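Local coordinates for protein endonuclease and methylase LlaGI (Lactococcus lactis, PDB 5FFJ) that binds specific DNA sequences and, as a Type ISP restriction-modification enzyme, probably methylates them and couples ATP-driven movement along DNA to cleavage by a nuclease deleted here, at residues D817-T822 against I871-L876; K878-S883 against Y900-R905; A1193-E1198 against D1282-Y1287; E1236-Y1241 against I1276-S1281. All blocks are in the same frame, centred on the assembly; numbering follows the deposited sequence.

Overall arrangement
The four contacts fall into two pairs in two parts of the chain. Interactions 1 and 2 lie in the N-6 DNA methylase region, with centres about 11 Å apart; they share helix 874-885, and F819 and L876 of the first pack against helix 899-910 of the second. Interactions 3 and 4 lie in the C-terminal specificity region, with centres about 10 Å apart, and share helix 1270-1285. Y1241 OH joins them through probable hydrogen bonds to I1196 N and H1284 ND1. Between the pairs, centres are 43 to 53 Å apart. Interaction 2 comes nearest the bound DNA, about 5 Å between nearest atoms, against about 8, 14 and 17 Å for interactions 1, 3 and 4.

Interaction 1. Residues D817-T822 against I871-L876; sequences DTFEST and IEYPRL
F819 and Y873 make the tight end of this contact. The phenylalanine brings its CB and the near side of its ring onto one side of the tyrosine, with CB 3.3 Å from Y873 CE2. The rings cross obliquely, centroids 5.5 Å apart and planes 32° apart. L876, its CG anti to the backbone N, sends CD2 to 3.4 Å from F819 CD1, and helix 899-910 backs the phenylalanine through L902 and S903. At the tip of the tyrosine, Y873 OH lies 2.7 Å from D817 OD2, the two groups meeting end to end with carboxylate and ring planes 55° apart. Both segments belong to the Rossmann-like methylase fold: the turn at 818-821 follows edge strand 813-815, and Y873 is the N-cap residue of helix 874-885. D817 is an N-cap too, its OD1 taking a weak bond from F819 N. An alanine in place of Y873 removes ring and hydroxyl, and would probably leave F819 less firmly packed and D817 OD2 without its near neighbour. Packing slackens toward solvent at the other end, where R875 and T822 are exposed. There the bent arginine chain merely sets NE 3.7 Å from T822 O, the carbonyl oxygen lying at the guanidinium edge. Nearby, the E823 carboxylate accepts from the backbone N atoms of both R875 and L876.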
loop_
_atom_site.group_PDB
_atom_site.type_symbol
_atom_site.label_atom_id
_atom_site.label_comp_id
_atom_site.label_asym_id
_atom_site.label_seq_id
_atom_site.Cartn_x
_atom_site.Cartn_y
_atom_site.Cartn_z
ATOM N N ASP A 817 21.153 -2.545 3.174
ATOM C CA ASP A 817 20.516 -1.413 3.831
ATOM C C ASP A 817 21.606 -0.415 4.195
ATOM O O ASP A 817 22.321 -0.613 5.180
ATOM C CB ASP A 817 19.757 -1.868 5.081
ATOM C CG ASP A 817 19.128 -0.715 5.840
ATOM O OD1 ASP A 817 18.940 0.366 5.241
ATOM O OD2 ASP A 817 18.814 -0.891 7.037
ATOM N N THR A 818 21.740 0.644 3.399
ATOM C CA THR A 818 22.856 1.578 3.545
ATOM C C THR A 818 22.888 2.180 4.939
ATOM O O THR A 818 23.936 2.616 5.410
ATOM C CB THR A 818 22.797 2.733 2.522
ATOM O OG1 THR A 818 21.851 3.718 2.951
ATOM C CG2 THR A 818 22.414 2.222 1.150
ATOM N N PHE A 819 21.734 2.207 5.593
ATOM C CA PHE A 819 21.654 2.718 6.949
ATOM C C PHE A 819 22.334 1.757 7.921
ATOM O O PHE A 819 23.101 2.178 8.785
ATOM C CB PHE A 819 20.198 2.938 7.356
ATOM C CG PHE A 819 19.519 4.054 6.616
ATOM C CD1 PHE A 819 20.129 5.291 6.484
ATOM C CD2 PHE A 819 18.266 3.870 6.058
ATOM C CE1 PHE A 819 19.504 6.321 5.809
ATOM C CE2 PHE A 819 17.637 4.896 5.379
ATOM C CZ PHE A 819 18.257 6.123 5.256
ATOM N N GLU A 820 22.049 0.465 7.773
ATOM C CA GLU A 820 22.633 -0.554 8.639
ATOM C C GLU A 820 24.119 -0.750 8.336
ATOM O O GLU A 820 24.854 -1.321 9.140
ATOM C CB GLU A 820 21.886 -1.882 8.482
ATOM C CG GLU A 820 22.235 -2.945 9.526
ATOM C CD GLU A 820 21.653 -2.645 10.894
ATOM O OE1 GLU A 820 20.625 -3.261 11.252
ATOM O OE2 GLU A 820 22.226 -1.803 11.616
ATOM N N SER A 821 24.559 -0.278 7.174
ATOM C CA SER A 821 25.958 -0.412 6.783
ATOM C C SER A 821 26.887 0.269 7.784
ATOM O O SER A 821 27.832 -0.343 8.282
ATOM C CB SER A 821 26.184 0.171 5.387
ATOM O OG SER A 821 25.454 -0.551 4.410
ATOM N N THR A 822 26.607 1.535 8.080
ATOM C CA THR A 822 27.453 2.324 8.972
ATOM C C THR A 822 27.099 2.129 10.446
ATOM O O THR A 822 27.607 2.845 11.310
ATOM C CB THR A 822 27.355 3.827 8.645
ATOM O OG1 THR A 822 25.985 4.245 8.705
ATOM C CG2 THR A 822 27.909 4.113 7.260
ATOM N N ILE A 871 12.666 0.942 11.292
ATOM C CA ILE A 871 13.705 0.150 11.932
ATOM C C ILE A 871 14.627 1.062 12.732
ATOM O O ILE A 871 14.898 2.195 12.328
ATOM C CB ILE A 871 14.531 -0.648 10.896
ATOM C CG1 ILE A 871 13.629 -1.568 10.069
ATOM C CG2 ILE A 871 15.603 -1.484 11.588
ATOM C CD1 ILE A 871 14.087 -1.738 8.633
ATOM N N GLU A 872 15.096 0.561 13.870
ATOM C CA GLU A 872 15.980 1.324 14.738
ATOM C C GLU A 872 17.424 1.208 14.261
ATOM O O GLU A 872 17.975 0.109 14.176
ATOM C CB GLU A 872 15.854 0.844 16.186
ATOM N N TYR A 873 18.012 2.353 13.923
ATOM C CA TYR A 873 19.423 2.451 13.560
ATOM C C TYR A 873 20.143 3.332 14.583
ATOM O O TYR A 873 20.361 4.519 14.332
ATOM C CB TYR A 873 19.578 3.034 12.152
ATOM C CG TYR A 873 18.793 2.296 11.087
ATOM C CD1 TYR A 873 18.642 0.917 11.137
ATOM C CD2 TYR A 873 18.196 2.979 10.034
ATOM C CE1 TYR A 873 17.928 0.239 10.166
ATOM C CE2 TYR A 873 17.483 2.309 9.059
ATOM C CZ TYR A 873 17.349 0.941 9.129
ATOM O OH TYR A 873 16.634 0.275 8.157
ATOM N N PRO A 874 20.516 2.752 15.739
ATOM C CA PRO A 874 20.961 3.524 16.910
ATOM C C PRO A 874 22.083 4.522 16.631
ATOM O O PRO A 874 22.055 5.631 17.169
ATOM C CB PRO A 874 21.442 2.437 17.881
ATOM C CG PRO A 874 20.697 1.212 17.476
ATOM C CD PRO A 874 20.568 1.300 15.992
ATOM N N ARG A 875 23.048 4.143 15.802
ATOM C CA ARG A 875 24.208 4.993 15.552
ATOM C C ARG A 875 23.842 6.168 14.650
ATOM O O ARG A 875 24.487 7.217 14.698
ATOM C CB ARG A 875 25.348 4.178 14.929
ATOM C CG ARG A 875 26.720 4.462 15.540
ATOM C CD ARG A 875 27.457 3.201 15.988
ATOM N NE ARG A 875 28.394 2.720 14.974
ATOM C CZ ARG A 875 29.499 2.027 15.235
ATOM N NH1 ARG A 875 29.829 1.721 16.484
ATOM N NH2 ARG A 875 30.282 1.638 14.240
ATOM N N LEU A 876 22.804 5.994 13.835
ATOM C CA LEU A 876 22.349 7.054 12.939
ATOM C C LEU A 876 21.368 7.986 13.646
ATOM O O LEU A 876 21.359 9.193 13.396
ATOM C CB LEU A 876 21.704 6.462 11.685
ATOM C CG LEU A 876 21.148 7.473 10.674
ATOM C CD1 LEU A 876 22.243 8.381 10.131
ATOM C CD2 LEU A 876 20.446 6.751 9.537
#

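Interaction 2. Residues K878-S883 against Y900-R905; sequences KSIADS and YVLSIR
Helix 900-905 crosses helix 878-883 almost perpendicularly, at 86°, with the axes 10.3 Å apart. V901 comes first, meeting I880 lightly: its carbonyl oxygen is 3.8 Å from I880 CD1. L902 follows, its CG anti to the carbonyl carbon, and swings CD2 to 3.7 Å from I880 CG1 so that the two side chains cross at about a right angle. S903 turns from this interface to the loops of P855, P856 and F740, which carry the NPPY and DPF sequences expected of an adenine methylase. R905 then does most of the work. With CG anti to its backbone N, it runs past I880 in the opposite direction, CB 3.4 Å from I880 CD1, then bends at chi2 and chi3. The bends bring CD to 3.3 Å from S879 OG and NH1 to 3.1 Å from S883 OG, a hydroxyl that donates to S879 O. An alanine here keeps the CB touch but would probably thin the packing on I880 and leave E941 poorly balanced. The arginine thus works in two halves: an aliphatic stem packed on isoleucine, and a buried guanidinium whose charge is probably balanced chiefly by E941, with the serine hydroxyls lining its approach.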
loop_
_atom_site.group_PDB
_atom_site.type_symbol
_atom_site.label_atom_id
_atom_site.label_comp_id
_atom_site.label_asym_id
_atom_site.label_seq_id
_atom_site.Cartn_x
_atom_site.Cartn_y
_atom_site.Cartn_z
ATOM N N LYS A 878 21.537 8.746 16.738
ATOM C CA LYS A 878 22.379 9.587 17.578
ATOM C C LYS A 878 22.960 10.736 16.765
ATOM O O LYS A 878 23.134 11.843 17.275
ATOM C CB LYS A 878 23.501 8.761 18.209
ATOM C CG LYS A 878 24.350 9.519 19.218
ATOM C CD LYS A 878 23.546 9.905 20.455
ATOM C CE LYS A 878 24.371 10.736 21.425
ATOM N NZ LYS A 878 25.685 10.108 21.734
ATOM N N SER A 879 23.259 10.467 15.497
ATOM C CA SER A 879 23.746 11.504 14.598
ATOM C C SER A 879 22.652 12.543 14.375
ATOM O O SER A 879 22.898 13.745 14.464
ATOM C CB SER A 879 24.190 10.904 13.266
ATOM O OG SER A 879 24.920 11.851 12.506
ATOM N N ILE A 880 21.446 12.063 14.079
ATOM C CA ILE A 880 20.274 12.924 13.971
ATOM C C ILE A 880 20.069 13.701 15.266
ATOM O O ILE A 880 19.801 14.903 15.253
ATOM C CB ILE A 880 18.994 12.106 13.671
ATOM C CG1 ILE A 880 19.073 11.452 12.288
ATOM C CG2 ILE A 880 17.748 12.981 13.780
ATOM C CD1 ILE A 880 18.893 12.407 11.121
ATOM N N ALA A 881 20.195 12.994 16.385
ATOM C CA ALA A 881 19.926 13.560 17.702
ATOM C C ALA A 881 20.879 14.699 18.055
ATOM O O ALA A 881 20.468 15.698 18.643
ATOM C CB ALA A 881 20.004 12.473 18.754
ATOM N N ASP A 882 22.150 14.542 17.696
ATOM C CA ASP A 882 23.171 15.528 18.040
ATOM C C ASP A 882 23.176 16.718 17.080
ATOM O O ASP A 882 23.714 17.779 17.405
ATOM C CB ASP A 882 24.556 14.872 18.054
ATOM C CG ASP A 882 24.693 13.819 19.141
ATOM O OD1 ASP A 882 24.125 14.008 20.238
ATOM O OD2 ASP A 882 25.373 12.799 18.895
ATOM N N SER A 883 22.579 16.538 15.905
ATOM C CA SER A 883 22.567 17.578 14.880
ATOM C C SER A 883 21.203 18.247 14.744
ATOM O O SER A 883 20.981 19.339 15.267
ATOM C CB SER A 883 22.988 16.992 13.529
ATOM O OG SER A 883 22.170 15.891 13.170
ATOM N N TYR A 900 13.587 9.959 4.959
ATOM C CA TYR A 900 14.187 10.890 4.013
ATOM C C TYR A 900 15.134 11.844 4.734
ATOM O O TYR A 900 16.083 12.352 4.141
ATOM C CB TYR A 900 13.102 11.662 3.250
ATOM C CG TYR A 900 12.689 12.982 3.864
ATOM C CD1 TYR A 900 13.364 14.156 3.549
ATOM C CD2 TYR A 900 11.609 13.061 4.735
ATOM C CE1 TYR A 900 12.988 15.364 4.097
ATOM C CE2 TYR A 900 11.225 14.269 5.288
ATOM C CZ TYR A 900 11.919 15.418 4.964
ATOM O OH TYR A 900 11.546 16.626 5.505
ATOM N N VAL A 901 14.879 12.078 6.017
ATOM C CA VAL A 901 15.760 12.913 6.830
ATOM C C VAL A 901 16.962 12.094 7.288
ATOM O O VAL A 901 18.063 12.622 7.447
ATOM C CB VAL A 901 15.031 13.493 8.054
ATOM C CG1 VAL A 901 15.916 14.505 8.768
ATOM C CG2 VAL A 901 13.727 14.149 7.631
ATOM N N LEU A 902 16.741 10.800 7.506
ATOM C CA LEU A 902 17.834 9.877 7.785
ATOM C C LEU A 902 18.760 9.795 6.577
ATOM O O LEU A 902 19.983 9.774 6.718
ATOM C CB LEU A 902 17.301 8.485 8.129
ATOM C CG LEU A 902 16.394 8.357 9.355
ATOM C CD1 LEU A 902 15.941 6.912 9.532
ATOM C CD2 LEU A 902 17.092 8.856 10.607
ATOM N N SER A 903 18.165 9.750 5.389
ATOM C CA SER A 903 18.923 9.648 4.148
ATOM C C SER A 903 19.840 10.850 3.951
ATOM O O SER A 903 20.989 10.700 3.538
ATOM C CB SER A 903 17.976 9.517 2.955
ATOM O OG SER A 903 17.221 8.322 3.034
ATOM N N ILE A 904 19.329 12.042 4.240
ATOM C CA ILE A 904 20.134 13.253 4.138
ATOM C C ILE A 904 21.258 13.211 5.168
ATOM O O ILE A 904 22.388 13.599 4.877
ATOM C CB ILE A 904 19.284 14.526 4.344
ATOM C CG1 ILE A 904 18.249 14.657 3.224
ATOM C CG2 ILE A 904 20.174 15.773 4.380
ATOM C CD1 ILE A 904 17.224 15.751 3.449
ATOM N N ARG A 905 20.939 12.741 6.369
ATOM C CA ARG A 905 21.929 12.612 7.432
ATOM C C ARG A 905 23.024 11.633 7.025
ATOM O O ARG A 905 24.204 11.985 6.994
ATOM C CB ARG A 905 21.263 12.152 8.731
ATOM C CG ARG A 905 22.210 11.973 9.921
ATOM C CD ARG A 905 22.721 13.305 10.445
ATOM N NE ARG A 905 23.824 13.833 9.647
ATOM C CZ ARG A 905 24.248 15.092 9.695
ATOM N NH1 ARG A 905 23.658 15.971 10.495
ATOM N NH2 ARG A 905 25.262 15.478 8.934
#

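Interaction 3. Residues A1193-E1198 against D1282-Y1287; sequences ATLISE and DLHLNY
The imidazole of H1284 is held at both nitrogens, ND1 by the hydroxyl of Y1241 and NE2 by that of T1392, which should fix the rotation of the ring. L1195 CD1 approaches it obliquely, 3.9 Å from H1284 CG. The second flat group, the amide of N1286, folds back on the helix it has just left: ND2 donates to D1282 O at 2.5 Å, with an N-H...O angle of 153° and the oxygen close to the amide plane, so the side chain ties down a carbonyl of the last turn. Y1287 sets its ring edge-to-face with F1149. Between segments the contact is apolar. I1196 CG2 lies 3.9 Å from H1284 CB, the side chains crossing at about a right angle, and 4.1 Å from L1285 CD2. L1285, its CG anti to the carbonyl carbon, puts CD2 just past the end of the strand, 3.8 Å from E1198 N and also against E1198 CB. In the specificity domain, this packs the C-terminal turn of helix 1270-1285 on strand 1194-1197, the outermost strand of a small antiparallel sheet. Strand 1180-1184 pairs with that strand, Y1241 and F1237 of helix 1234-1243 reach L1195 and I1196, and helix 1377-1398 packs against H1284 and L1283.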
loop_
_atom_site.group_PDB
_atom_site.type_symbol
_atom_site.label_atom_id
_atom_site.label_comp_id
_atom_site.label_asym_id
_atom_site.label_seq_id
_atom_site.Cartn_x
_atom_site.Cartn_y
_atom_site.Cartn_z
ATOM N N ALA A 1193 -7.829 30.493 11.572
ATOM C CA ALA A 1193 -9.231 30.650 11.941
ATOM C C ALA A 1193 -9.413 30.419 13.436
ATOM O O ALA A 1193 -8.545 29.846 14.095
ATOM C CB ALA A 1193 -10.101 29.687 11.149
ATOM N N THR A 1194 -10.545 30.873 13.963
ATOM C CA THR A 1194 -10.880 30.658 15.365
ATOM C C THR A 1194 -12.382 30.454 15.518
ATOM O O THR A 1194 -13.181 31.113 14.851
ATOM C CB THR A 1194 -10.424 31.839 16.250
ATOM O OG1 THR A 1194 -10.777 31.585 17.615
ATOM C CG2 THR A 1194 -11.070 33.138 15.798
ATOM N N LEU A 1195 -12.757 29.527 16.393
ATOM C CA LEU A 1195 -14.160 29.236 16.660
ATOM C C LEU A 1195 -14.353 28.921 18.137
ATOM O O LEU A 1195 -13.711 28.022 18.678
ATOM C CB LEU A 1195 -14.641 28.066 15.800
ATOM C CG LEU A 1195 -16.127 27.711 15.888
ATOM C CD1 LEU A 1195 -16.996 28.927 15.612
ATOM C CD2 LEU A 1195 -16.456 26.589 14.913
ATOM N N ILE A 1196 -15.237 29.666 18.789
ATOM C CA ILE A 1196 -15.482 29.477 20.210
ATOM C C ILE A 1196 -16.406 28.285 20.429
ATOM O O ILE A 1196 -17.312 28.036 19.632
ATOM C CB ILE A 1196 -16.087 30.746 20.848
ATOM C CG1 ILE A 1196 -16.085 30.632 22.373
ATOM C CG2 ILE A 1196 -17.492 30.997 20.320
ATOM C CD1 ILE A 1196 -16.297 31.955 23.073
ATOM N N SER A 1197 -16.162 27.545 21.505
ATOM C CA SER A 1197 -16.941 26.353 21.815
ATOM C C SER A 1197 -17.401 26.345 23.265
ATOM O O SER A 1197 -16.698 26.816 24.160
ATOM C CB SER A 1197 -16.129 25.092 21.524
ATOM O OG SER A 1197 -16.827 23.933 21.944
ATOM N N GLU A 1198 -18.593 25.803 23.478
ATOM C CA GLU A 1198 -19.178 25.680 24.805
ATOM C C GLU A 1198 -18.862 24.308 25.400
ATOM O O GLU A 1198 -19.190 24.030 26.555
ATOM C CB GLU A 1198 -20.689 25.888 24.724
ATOM C CG GLU A 1198 -21.345 26.279 26.026
ATOM C CD GLU A 1198 -22.836 26.510 25.870
ATOM O OE1 GLU A 1198 -23.351 26.321 24.746
ATOM O OE2 GLU A 1198 -23.491 26.878 26.868
ATOM N N ASP A 1282 -21.783 35.081 20.744
ATOM C CA ASP A 1282 -23.205 34.816 20.918
ATOM C C ASP A 1282 -23.757 34.081 19.704
ATOM O O ASP A 1282 -24.586 33.180 19.831
ATOM C CB ASP A 1282 -23.970 36.122 21.137
ATOM C CG ASP A 1282 -25.194 35.941 22.011
ATOM O OD1 ASP A 1282 -25.034 35.878 23.249
ATOM O OD2 ASP A 1282 -26.314 35.867 21.463
ATOM N N LEU A 1283 -23.276 34.470 18.529
ATOM C CA LEU A 1283 -23.711 33.869 17.273
ATOM C C LEU A 1283 -23.190 32.445 17.108
ATOM O O LEU A 1283 -23.929 31.546 16.703
ATOM C CB LEU A 1283 -23.242 34.723 16.094
ATOM C CG LEU A 1283 -23.741 34.285 14.717
ATOM C CD1 LEU A 1283 -25.223 34.597 14.561
ATOM C CD2 LEU A 1283 -22.927 34.949 13.620
ATOM N N HIS A 1284 -21.913 32.247 17.418
ATOM C CA HIS A 1284 -21.248 30.974 17.165
ATOM C C HIS A 1284 -21.598 29.908 18.197
ATOM O O HIS A 1284 -21.394 28.718 17.960
ATOM C CB HIS A 1284 -19.735 31.179 17.124
ATOM C CG HIS A 1284 -19.281 32.043 15.989
ATOM N ND1 HIS A 1284 -18.064 32.691 15.984
ATOM C CD2 HIS A 1284 -19.885 32.369 14.822
ATOM C CE1 HIS A 1284 -17.938 33.377 14.863
ATOM N NE2 HIS A 1284 -19.029 33.199 14.140
ATOM N N LEU A 1285 -22.116 30.332 19.344
ATOM C CA LEU A 1285 -22.581 29.392 20.354
ATOM C C LEU A 1285 -23.989 28.918 20.012
ATOM O O LEU A 1285 -24.319 27.744 20.188
ATOM C CB LEU A 1285 -22.557 30.030 21.746
ATOM C CG LEU A 1285 -21.191 30.323 22.372
ATOM C CD1 LEU A 1285 -21.364 30.970 23.743
ATOM C CD2 LEU A 1285 -20.356 29.059 22.486
ATOM N N ASN A 1286 -24.811 29.838 19.510
ATOM C CA ASN A 1286 -26.182 29.525 19.123
ATOM C C ASN A 1286 -26.284 29.175 17.638
ATOM O O ASN A 1286 -27.301 29.438 16.994
ATOM C CB ASN A 1286 -27.102 30.703 19.443
ATOM C CG ASN A 1286 -27.100 31.064 20.915
ATOM O OD1 ASN A 1286 -27.720 30.384 21.732
ATOM N ND2 ASN A 1286 -26.412 32.148 21.258
ATOM N N TYR A 1287 -25.229 28.563 17.110
ATOM C CA TYR A 1287 -25.130 28.272 15.684
ATOM C C TYR A 1287 -26.211 27.319 15.165
ATOM O O TYR A 1287 -26.490 27.293 13.966
ATOM C CB TYR A 1287 -23.753 27.677 15.381
ATOM C CG TYR A 1287 -23.550 26.293 15.961
ATOM C CD1 TYR A 1287 -23.865 25.159 15.224
ATOM C CD2 TYR A 1287 -23.049 26.121 17.245
ATOM C CE1 TYR A 1287 -23.684 23.894 15.746
ATOM C CE2 TYR A 1287 -22.861 24.855 17.775
ATOM C CZ TYR A 1287 -23.182 23.746 17.019
ATOM O OH TYR A 1287 -23.004 22.480 17.531
#

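Interaction 4. Residues E1236-Y1241 against I1276-S1281; sequences EFYYVY and IGRKLS
Y1238 lays its ring against the arm of R1278, the two side chains crossing at about a right angle. CD2 of the tyrosine stands 3.6 Å above the guanidinium plane, over its centre, while the ring and guanidinium planes are 52° apart, so this is an inclined overlap and not a flat stack. The motif is a close, steeply crossed helix pair in the specificity domain: helices 1236-1241 and 1276-1281 pass at 80°, with their axes 7.7 Å apart. R1278, bent at chi3, sets its guanidinium beside the ring, and its NH1 continues to a salt bridge with D1235, which would help keep the guanidinium in place. At the ring's edge, near its plane, S1281 OG lies 3.5 Å from Y1238 CE1. The tyrosine is therefore bordered by two residues of one helix, three positions apart. Y1241, its CG anti to the backbone N, comes edge-on instead. G1277 O lies in its ring plane, 3.7 Å from CD2, and S1281 N is also at that edge; L1280 CB adds an apolar touch at 4.0 Å from Y1241 CE2. Beyond this helix pair, Y1241 OH bonds to I1196 N, linking the crossing to strand 1194-1197. Where the backbones come nearest, G1277 has no side chain to keep them apart: its CA sits 3.4 Å from Y1238 O in a CA-H...O contact of 154° at the hydrogen, and a beta carbon at this position would fall only 2.0 Å from Y1238 O.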
loop_
_atom_site.group_PDB
_atom_site.type_symbol
_atom_site.label_atom_id
_atom_site.label_comp_id
_atom_site.label_asym_id
_atom_site.label_seq_id
_atom_site.Cartn_x
_atom_site.Cartn_y
_atom_site.Cartn_z
ATOM N N GLU A 1236 -11.910 41.153 28.443
ATOM C CA GLU A 1236 -10.616 40.794 27.874
ATOM C C GLU A 1236 -10.746 39.534 27.027
ATOM O O GLU A 1236 -10.139 39.422 25.966
ATOM C CB GLU A 1236 -9.579 40.581 28.976
ATOM C CG GLU A 1236 -8.156 40.401 28.463
ATOM C CD GLU A 1236 -7.628 41.632 27.750
ATOM O OE1 GLU A 1236 -8.177 42.733 27.973
ATOM O OE2 GLU A 1236 -6.667 41.499 26.962
ATOM N N PHE A 1237 -11.543 38.589 27.513
ATOM C CA PHE A 1237 -11.778 37.334 26.807
ATOM C C PHE A 1237 -12.369 37.578 25.424
ATOM O O PHE A 1237 -11.855 37.079 24.423
ATOM C CB PHE A 1237 -12.710 36.438 27.627
ATOM C CG PHE A 1237 -12.887 35.061 27.058
ATOM C CD1 PHE A 1237 -11.926 34.086 27.265
ATOM C CD2 PHE A 1237 -14.018 34.735 26.326
ATOM C CE1 PHE A 1237 -12.087 32.815 26.750
ATOM C CE2 PHE A 1237 -14.183 33.465 25.809
ATOM C CZ PHE A 1237 -13.218 32.503 26.023
ATOM N N TYR A 1238 -13.450 38.350 25.369
ATOM C CA TYR A 1238 -14.116 38.621 24.103
ATOM C C TYR A 1238 -13.315 39.594 23.241
ATOM O O TYR A 1238 -13.450 39.596 22.018
ATOM C CB TYR A 1238 -15.528 39.159 24.346
ATOM C CG TYR A 1238 -16.435 38.145 25.005
ATOM C CD1 TYR A 1238 -16.717 36.937 24.381
ATOM C CD2 TYR A 1238 -17.005 38.390 26.246
ATOM C CE1 TYR A 1238 -17.539 36.001 24.976
ATOM C CE2 TYR A 1238 -17.829 37.458 26.848
ATOM C CZ TYR A 1238 -18.092 36.267 26.208
ATOM O OH TYR A 1238 -18.913 35.334 26.800
ATOM N N TYR A 1239 -12.475 40.412 23.872
ATOM C CA TYR A 1239 -11.582 41.284 23.117
ATOM C C TYR A 1239 -10.634 40.465 22.257
ATOM O O TYR A 1239 -10.409 40.785 21.092
ATOM C CB TYR A 1239 -10.767 42.188 24.036
ATOM C CG TYR A 1239 -9.630 42.858 23.304
ATOM C CD1 TYR A 1239 -9.880 43.764 22.282
ATOM C CD2 TYR A 1239 -8.308 42.573 23.619
ATOM C CE1 TYR A 1239 -8.848 44.370 21.598
ATOM C CE2 TYR A 1239 -7.268 43.179 22.941
ATOM C CZ TYR A 1239 -7.544 44.080 21.933
ATOM O OH TYR A 1239 -6.516 44.691 21.254
ATOM N N VAL A 1240 -10.066 39.418 22.847
ATOM C CA VAL A 1240 -9.192 38.516 22.115
ATOM C C VAL A 1240 -9.949 37.930 20.932
ATOM O O VAL A 1240 -9.453 37.928 19.807
ATOM C CB VAL A 1240 -8.669 37.377 23.013
ATOM C CG1 VAL A 1240 -7.891 36.353 22.195
ATOM C CG2 VAL A 1240 -7.800 37.938 24.126
ATOM N N TYR A 1241 -11.158 37.445 21.196
ATOM C CA TYR A 1241 -11.970 36.812 20.164
ATOM C C TYR A 1241 -12.297 37.795 19.048
ATOM O O TYR A 1241 -12.379 37.418 17.880
ATOM C CB TYR A 1241 -13.261 36.250 20.764
ATOM C CG TYR A 1241 -13.909 35.184 19.911
ATOM C CD1 TYR A 1241 -13.193 34.065 19.506
ATOM C CD2 TYR A 1241 -15.238 35.284 19.521
ATOM C CE1 TYR A 1241 -13.774 33.087 18.730
ATOM C CE2 TYR A 1241 -15.831 34.304 18.744
ATOM C CZ TYR A 1241 -15.095 33.209 18.355
ATOM O OH TYR A 1241 -15.685 32.240 17.583
ATOM N N ILE A 1276 -18.108 43.396 19.206
ATOM C CA ILE A 1276 -18.251 42.413 18.141
ATOM C C ILE A 1276 -17.728 41.059 18.597
ATOM O O ILE A 1276 -18.164 40.016 18.107
ATOM C CB ILE A 1276 -17.516 42.873 16.868
ATOM C CG1 ILE A 1276 -18.170 44.156 16.350
ATOM C CG2 ILE A 1276 -17.540 41.783 15.797
ATOM C CD1 ILE A 1276 -17.480 44.770 15.172
ATOM N N GLY A 1277 -16.792 41.080 19.539
ATOM C CA GLY A 1277 -16.314 39.856 20.151
ATOM C C GLY A 1277 -17.458 39.123 20.822
ATOM O O GLY A 1277 -17.599 37.908 20.681
ATOM N N ARG A 1278 -18.285 39.871 21.546
ATOM C CA ARG A 1278 -19.432 39.289 22.230
ATOM C C ARG A 1278 -20.470 38.775 21.237
ATOM O O ARG A 1278 -20.974 37.660 21.378
ATOM C CB ARG A 1278 -20.075 40.312 23.167
ATOM C CG ARG A 1278 -19.228 40.663 24.381
ATOM C CD ARG A 1278 -20.054 41.345 25.460
ATOM N NE ARG A 1278 -19.826 40.748 26.777
ATOM C CZ ARG A 1278 -18.919 41.167 27.656
ATOM N NH1 ARG A 1278 -18.132 42.201 27.385
ATOM N NH2 ARG A 1278 -18.799 40.548 28.821
ATOM N N LYS A 1279 -20.787 39.589 20.236
ATOM C CA LYS A 1279 -21.795 39.222 19.246
ATOM C C LYS A 1279 -21.383 37.968 18.488
ATOM O O LYS A 1279 -22.176 37.036 18.338
ATOM C CB LYS A 1279 -22.032 40.371 18.267
ATOM C CG LYS A 1279 -22.597 41.623 18.913
ATOM C CD LYS A 1279 -22.872 42.699 17.880
ATOM C CE LYS A 1279 -23.426 43.955 18.523
ATOM N NZ LYS A 1279 -23.808 44.970 17.506
ATOM N N LEU A 1280 -20.141 37.954 18.013
ATOM C CA LEU A 1280 -19.597 36.793 17.320
ATOM C C LEU A 1280 -19.725 35.538 18.175
ATOM O O LEU A 1280 -20.161 34.491 17.692
ATOM C CB LEU A 1280 -18.133 37.028 16.954
ATOM C CG LEU A 1280 -17.879 37.941 15.755
ATOM C CD1 LEU A 1280 -16.426 38.375 15.724
ATOM C CD2 LEU A 1280 -18.243 37.228 14.466
ATOM N N SER A 1281 -19.347 35.652 19.445
ATOM C CA SER A 1281 -19.456 34.540 20.379
ATOM C C SER A 1281 -20.905 34.106 20.531
ATOM O O SER A 1281 -21.218 32.919 20.459
ATOM C CB SER A 1281 -18.884 34.921 21.744
ATOM O OG SER A 1281 -19.107 33.887 22.688
#